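Local coordinates for methionine-binding protein (Coxiella burnetii, PDB 3TQW) that probably serves as the periplasmic, lipoprotein-type substrate-binding component of a methionine ABC transporter, holding methionine in a pocket of its two-lobed fold, at residues 59-62 against 63-66; 169-173 against 174-178; 214-217 against 218-222. All blocks are in the same frame, centred on the assembly; numbering follows the deposited sequence.

Interaction 1 (59-62 against 63-66). With MET (methionine), chain C.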
# COMPACT_ATOMS: atom_id res chain seq x y z
N GLN A 59 -1.28 -3.61 4.81
CA GLN A 59 -1.78 -2.24 4.93
C GLN A 59 -0.84 -1.32 5.69
O GLN A 59 0.04 -1.77 6.44
CB GLN A 59 -3.13 -2.26 5.66
CG GLN A 59 -2.99 -2.35 7.17
CD GLN A 59 -4.24 -2.86 7.85
OE1 GLN A 59 -5.31 -2.28 7.71
NE2 GLN A 59 -4.10 -3.95 8.59
N HIS A 60 -1.04 -0.01 5.52
CA HIS A 60 -0.39 0.98 6.37
C HIS A 60 -1.31 1.42 7.51
O HIS A 60 -2.50 1.09 7.53
CB HIS A 60 0.12 2.18 5.56
CG HIS A 60 -0.87 2.72 4.57
ND1 HIS A 60 -2.09 3.26 4.95
CD2 HIS A 60 -0.81 2.84 3.22
CE1 HIS A 60 -2.74 3.67 3.87
NE2 HIS A 60 -1.99 3.43 2.81
N LEU A 61 -0.76 2.18 8.45
CA LEU A 61 -1.50 2.59 9.64
C LEU A 61 -2.73 3.47 9.35
O LEU A 61 -3.78 3.28 9.95
CB LEU A 61 -0.55 3.27 10.64
CG LEU A 61 -1.04 3.45 12.08
CD1 LEU A 61 -1.67 2.17 12.60
CD2 LEU A 61 0.11 3.90 12.98
N PRO A 62 -2.60 4.44 8.42
CA PRO A 62 -3.79 5.24 8.09
C PRO A 62 -4.94 4.39 7.53
O PRO A 62 -6.10 4.66 7.84
CB PRO A 62 -3.27 6.21 7.01
CG PRO A 62 -1.80 6.35 7.35
CD PRO A 62 -1.39 4.96 7.77
N TYR A 63 -4.63 3.39 6.72
CA TYR A 63 -5.66 2.49 6.24
C TYR A 63 -6.30 1.73 7.41
O TYR A 63 -7.53 1.60 7.49
CB TYR A 63 -5.12 1.51 5.21
CG TYR A 63 -6.21 0.71 4.53
CD1 TYR A 63 -6.71 -0.44 5.12
CD2 TYR A 63 -6.75 1.13 3.32
CE1 TYR A 63 -7.73 -1.18 4.50
CE2 TYR A 63 -7.76 0.40 2.69
CZ TYR A 63 -8.25 -0.74 3.30
OH TYR A 63 -9.25 -1.47 2.69
N LEU A 64 -5.47 1.23 8.32
CA LEU A 64 -5.97 0.49 9.48
C LEU A 64 -6.88 1.35 10.34
O LEU A 64 -7.97 0.94 10.73
CB LEU A 64 -4.79 -0.03 10.31
CG LEU A 64 -5.15 -0.74 11.61
CD1 LEU A 64 -6.15 -1.87 11.34
CD2 LEU A 64 -3.89 -1.28 12.30
N LYS A 65 -6.42 2.56 10.65
CA LYS A 65 -7.20 3.50 11.44
C LYS A 65 -8.52 3.81 10.76
O LYS A 65 -9.56 3.90 11.41
CB LYS A 65 -6.41 4.79 11.68
CG LYS A 65 -5.17 4.59 12.55
CD LYS A 65 -4.36 5.87 12.68
CE LYS A 65 -3.16 5.69 13.60
NZ LYS A 65 -2.28 6.89 13.64
N ALA A 66 -8.49 3.99 9.44
CA ALA A 66 -9.71 4.30 8.70
C ALA A 66 -10.72 3.15 8.75
O ALA A 66 -11.90 3.37 9.02
CB ALA A 66 -9.38 4.70 7.26
N MET C . 0.76 -2.09 0.11
CA MET C . -0.09 -0.90 -0.05
C MET C . 0.78 0.35 -0.07
O MET C . 1.76 0.42 0.66
CB MET C . -1.11 -0.83 1.10
CG MET C . -2.10 0.33 1.04
SD MET C . -3.25 0.32 2.45
CE MET C . -4.15 -1.19 2.09
OXT MET C . 0.53 1.31 -0.81

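Interaction 2 (169-173 against 174-178). With MET (methionine), chain C.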
# COMPACT_ATOMS: atom_id res chain seq x y z
N ALA A 169 -2.23 8.39 -13.27
CA ALA A 169 -2.84 7.65 -12.17
C ALA A 169 -1.87 7.46 -11.03
O ALA A 169 -0.69 7.16 -11.24
CB ALA A 169 -3.38 6.30 -12.66
N ALA A 170 -2.36 7.66 -9.81
CA ALA A 170 -1.62 7.31 -8.61
C ALA A 170 -1.95 5.86 -8.28
O ALA A 170 -3.11 5.53 -8.05
CB ALA A 170 -2.02 8.21 -7.46
N ILE A 171 -0.94 4.99 -8.28
CA ILE A 171 -1.18 3.55 -8.12
C ILE A 171 -0.34 2.96 -6.99
O ILE A 171 0.87 3.21 -6.91
CB ILE A 171 -0.86 2.80 -9.43
CG1 ILE A 171 -1.61 3.45 -10.61
CG2 ILE A 171 -1.18 1.30 -9.30
CD1 ILE A 171 -1.36 2.77 -11.96
N ASN A 172 -0.96 2.18 -6.12
CA ASN A 172 -0.20 1.49 -5.07
C ASN A 172 0.77 0.52 -5.71
O ASN A 172 0.43 -0.18 -6.66
CB ASN A 172 -1.12 0.72 -4.12
CG ASN A 172 -2.10 1.62 -3.38
OD1 ASN A 172 -1.84 2.04 -2.25
ND2 ASN A 172 -3.23 1.90 -4.00
N THR A 173 1.98 0.46 -5.17
CA THR A 173 3.01 -0.39 -5.73
C THR A 173 2.61 -1.87 -5.88
O THR A 173 2.95 -2.50 -6.87
CB THR A 173 4.32 -0.25 -4.92
OG1 THR A 173 4.81 1.09 -5.09
CG2 THR A 173 5.37 -1.26 -5.40
N ASN A 174 1.87 -2.42 -4.91
CA ASN A 174 1.48 -3.82 -5.02
C ASN A 174 0.62 -4.09 -6.25
O ASN A 174 0.58 -5.21 -6.75
CB ASN A 174 0.80 -4.34 -3.74
CG ASN A 174 -0.59 -3.76 -3.55
OD1 ASN A 174 -0.75 -2.59 -3.21
ND2 ASN A 174 -1.61 -4.59 -3.76
N TYR A 175 -0.05 -3.05 -6.75
CA TYR A 175 -0.87 -3.19 -7.96
C TYR A 175 -0.12 -2.78 -9.23
O TYR A 175 -0.36 -3.32 -10.30
CB TYR A 175 -2.19 -2.42 -7.83
CG TYR A 175 -3.17 -3.07 -6.87
CD1 TYR A 175 -3.52 -4.41 -7.01
CD2 TYR A 175 -3.72 -2.35 -5.82
CE1 TYR A 175 -4.41 -5.01 -6.14
CE2 TYR A 175 -4.62 -2.95 -4.94
CZ TYR A 175 -4.95 -4.27 -5.10
OH TYR A 175 -5.83 -4.87 -4.22
N ALA A 176 0.79 -1.82 -9.10
CA ALA A 176 1.59 -1.37 -10.24
C ALA A 176 2.49 -2.48 -10.77
O ALA A 176 2.59 -2.69 -11.98
CB ALA A 176 2.42 -0.16 -9.86
N ILE A 177 3.14 -3.20 -9.87
CA ILE A 177 4.13 -4.19 -10.28
C ILE A 177 3.56 -5.31 -11.15
O ILE A 177 4.10 -5.58 -12.22
CB ILE A 177 4.93 -4.74 -9.08
CG1 ILE A 177 5.94 -3.68 -8.63
CG2 ILE A 177 5.64 -6.04 -9.45
CD1 ILE A 177 6.65 -4.00 -7.34
N PRO A 178 2.46 -5.94 -10.72
CA PRO A 178 1.87 -6.99 -11.57
C PRO A 178 1.41 -6.44 -12.92
O PRO A 178 1.23 -7.22 -13.86
CB PRO A 178 0.65 -7.45 -10.76
CG PRO A 178 0.90 -7.00 -9.36
CD PRO A 178 1.71 -5.74 -9.47
N MET C . 0.76 -2.09 0.11
CA MET C . -0.09 -0.90 -0.05
C MET C . 0.78 0.35 -0.07
O MET C . 1.76 0.42 0.66
CB MET C . -1.11 -0.83 1.10
CG MET C . -2.10 0.33 1.04
SD MET C . -3.25 0.32 2.45
CE MET C . -4.15 -1.19 2.09
OXT MET C . 0.53 1.31 -0.81

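Interaction 3 (214-217 against 218-222)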
# COMPACT_ATOMS: atom_id res chain seq x y z
N LYS A 214 4.89 -12.04 17.02
CA LYS A 214 6.06 -11.17 17.07
C LYS A 214 7.22 -11.75 16.25
O LYS A 214 7.97 -11.01 15.63
CB LYS A 214 6.53 -10.95 18.52
CG LYS A 214 5.58 -10.13 19.38
CD LYS A 214 6.21 -9.87 20.75
CE LYS A 214 5.32 -9.00 21.62
NZ LYS A 214 5.94 -8.74 22.96
N GLN A 215 7.35 -13.07 16.26
CA GLN A 215 8.39 -13.73 15.47
C GLN A 215 8.19 -13.54 13.96
O GLN A 215 9.16 -13.49 13.21
CB GLN A 215 8.49 -15.21 15.84
CG GLN A 215 9.14 -15.41 17.20
CD GLN A 215 8.92 -16.81 17.74
OE1 GLN A 215 8.47 -17.70 17.02
NE2 GLN A 215 9.23 -17.01 19.01
N LEU A 216 6.94 -13.41 13.54
CA LEU A 216 6.65 -13.14 12.14
C LEU A 216 7.20 -11.78 11.72
O LEU A 216 7.74 -11.62 10.62
CB LEU A 216 5.14 -13.20 11.89
CG LEU A 216 4.66 -13.00 10.45
CD1 LEU A 216 5.26 -14.05 9.53
CD2 LEU A 216 3.14 -13.03 10.40
N VAL A 217 7.08 -10.79 12.61
CA VAL A 217 7.64 -9.47 12.37
C VAL A 217 9.15 -9.55 12.26
O VAL A 217 9.74 -8.97 11.35
CB VAL A 217 7.25 -8.47 13.48
CG1 VAL A 217 8.01 -7.16 13.32
CG2 VAL A 217 5.76 -8.22 13.48
N SER A 218 9.78 -10.28 13.17
CA SER A 218 11.22 -10.46 13.13
C SER A 218 11.69 -11.12 11.82
O SER A 218 12.67 -10.69 11.21
CB SER A 218 11.70 -11.27 14.33
OG SER A 218 11.32 -10.64 15.54
N ALA A 219 10.99 -12.17 11.40
CA ALA A 219 11.31 -12.85 10.14
C ALA A 219 11.23 -11.91 8.94
O ALA A 219 12.05 -11.99 8.02
CB ALA A 219 10.40 -14.05 9.93
N LEU A 220 10.23 -11.03 8.95
CA LEU A 220 10.05 -10.05 7.88
C LEU A 220 11.17 -9.00 7.84
O LEU A 220 11.30 -8.27 6.86
CB LEU A 220 8.68 -9.38 7.99
CG LEU A 220 7.52 -10.26 7.52
CD1 LEU A 220 6.17 -9.79 8.07
CD2 LEU A 220 7.51 -10.33 6.00
N HIS A 221 11.97 -8.94 8.90
CA HIS A 221 13.15 -8.07 8.94
C HIS A 221 14.45 -8.85 8.73
O HIS A 221 15.53 -8.29 8.86
CB HIS A 221 13.23 -7.33 10.27
CG HIS A 221 12.11 -6.36 10.48
ND1 HIS A 221 11.40 -6.29 11.66
CD2 HIS A 221 11.59 -5.41 9.67
CE1 HIS A 221 10.49 -5.34 11.57
NE2 HIS A 221 10.58 -4.79 10.37
N SER A 222 14.34 -10.14 8.43
CA SER A 222 15.54 -10.97 8.26
C SER A 222 16.33 -10.56 7.02
O SER A 222 15.79 -9.98 6.08
CB SER A 222 15.15 -12.44 8.15
OG SER A 222 14.43 -12.67 6.95

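Interaction 1 (59-62 against 63-66)
H60 turns its imidazole back on the first turn of helix 61-71 and fills the N-cap position: ND1 accepts the backbone N-H of Y63 at 3.1 Å, with the donor close to the ring plane. Strand 55-60 ends here and the helix starts, a strand-to-helix junction at the methionine pocket of a type 2 periplasmic binding protein. From CB, the chain places CG between the backbone N and the carbonyl carbon (chi1 46°), which brings the ring edge to the helix start. CE1 then lies 3.5 Å from CB of Y63, while CD2 is 3.6 Å from CG of the bound methionine. At the tip, NE2 is hydrogen-bonded to N113 of helix 111-123, and the ligand SD sits over one ring face, toward the rim. With ND1 accepting, this is consistent with the proton residing on NE2. The backbone adds an almost straight bond from K65 N to L61 O (2.8 Å, 173° at the hydrogen). On the Y63 ring, Q59 OE1, itself hydrogen-bonded to N45, meets the edge in plane at 3.5 Å from CD1, and the methionine methyl CE lies 3.6 Å above one face.

Interaction 2 (169-173 against 174-178)
One carbonyl, N172 O, takes two backbone N-H groups where strand 168-171 gives way to helix 173-176. A176 N donates in the carbonyl plane at 3.0 Å, whereas Y175 N comes from well above that plane at 2.9 Å, through a more bent bond (142° at the hydrogen). N172 occupies the N-cap position, yet its side chain makes no capping bond; its amide end instead faces the carboxylate of the bound methionine. Next along the helix, T173 O accepts I177 N, and T173 CG2 meets the I177 tip CD1 at 3.6 Å. I171 packs against the helix start: its branch CG2, anti to the backbone N, reaches CB of A176 at 3.9 Å. N174 OD1 touches CB of N172 at 3.5 Å, is hydrogen-bonded to Y41 and approaches CA of the ligand, while ND2 lies 3.4 Å above the centre of the Y175 ring. This strand-to-helix turn lines the pocket with N172 and N174: N172 packs against N113 and R116 of helix 111-123, N174 against E14 of helix 13-29, and I171 and A176 against Y89 of strand 87-89.

Interaction 3 (214-217 against 218-222)
V217 and H221 lie side by side at the C-terminal end of helix 211-220, H221 just beyond its last residue, pointing the same way, with CG1 of V217 3.5 Å from CE1 of H221. The methyl gets there because CG1 stands anti to the backbone N (chi1 172°). H221 N bonds S218 O at 3.0 Å and V217 O only weakly, bent to 123° at the hydrogen, so the i+4 pattern gives way at the helix end. The packed face is formed by L216 and L220, with L216 CG 4.3 Å from L220 CD1, and V217 at its border; both V217 and L220 rest on V201 of strand 198-204. L220 also reaches A21 of helix 13-29 and T81 of strand 75-83. The backbone bonds stay regular on both sides, with A219 N bonded to Q215 O at 2.9 Å and L220 N to L216 O at 3.1 Å.

The other side is looser. K214 is exposed and its extended chain leads away from the following turn, so mainly its carbonyl takes part, accepting S218 N at 3.1 Å; S218 OG makes at best a weak bond to the same K214 O. Beyond the helix end, S222 OG donates to A219 O at 2.7 Å, and S222 N is bonded to this carbonyl too. S222 OG also accepts V225 N, so the serine closes one helix and N-caps the next: a helix-to-helix corner between 211-220 and 223-233.

How the interactions relate
Interactions 1 and 2 meet the same methionine at different ends. The 59-62/63-66 junction flanks its thioether end, and the 169-173/174-178 turn faces its carboxylate and CA. Their centres are about 17 Å apart and their nearest atoms about 5 Å apart, so the two do not touch. They arise from different sheets, strand 55-60 in the six-stranded one and strand 168-171 in the five-stranded one, and helix 111-123 contacts both, with R116 hydrogen-bonded to the ligand. Interaction 3 lies beside the six-stranded sheet, with its centre about 20 Å from that of interaction 1 and about 25 Å from that of interaction 2. The L220 side chain remains about 12 Å from the methionine.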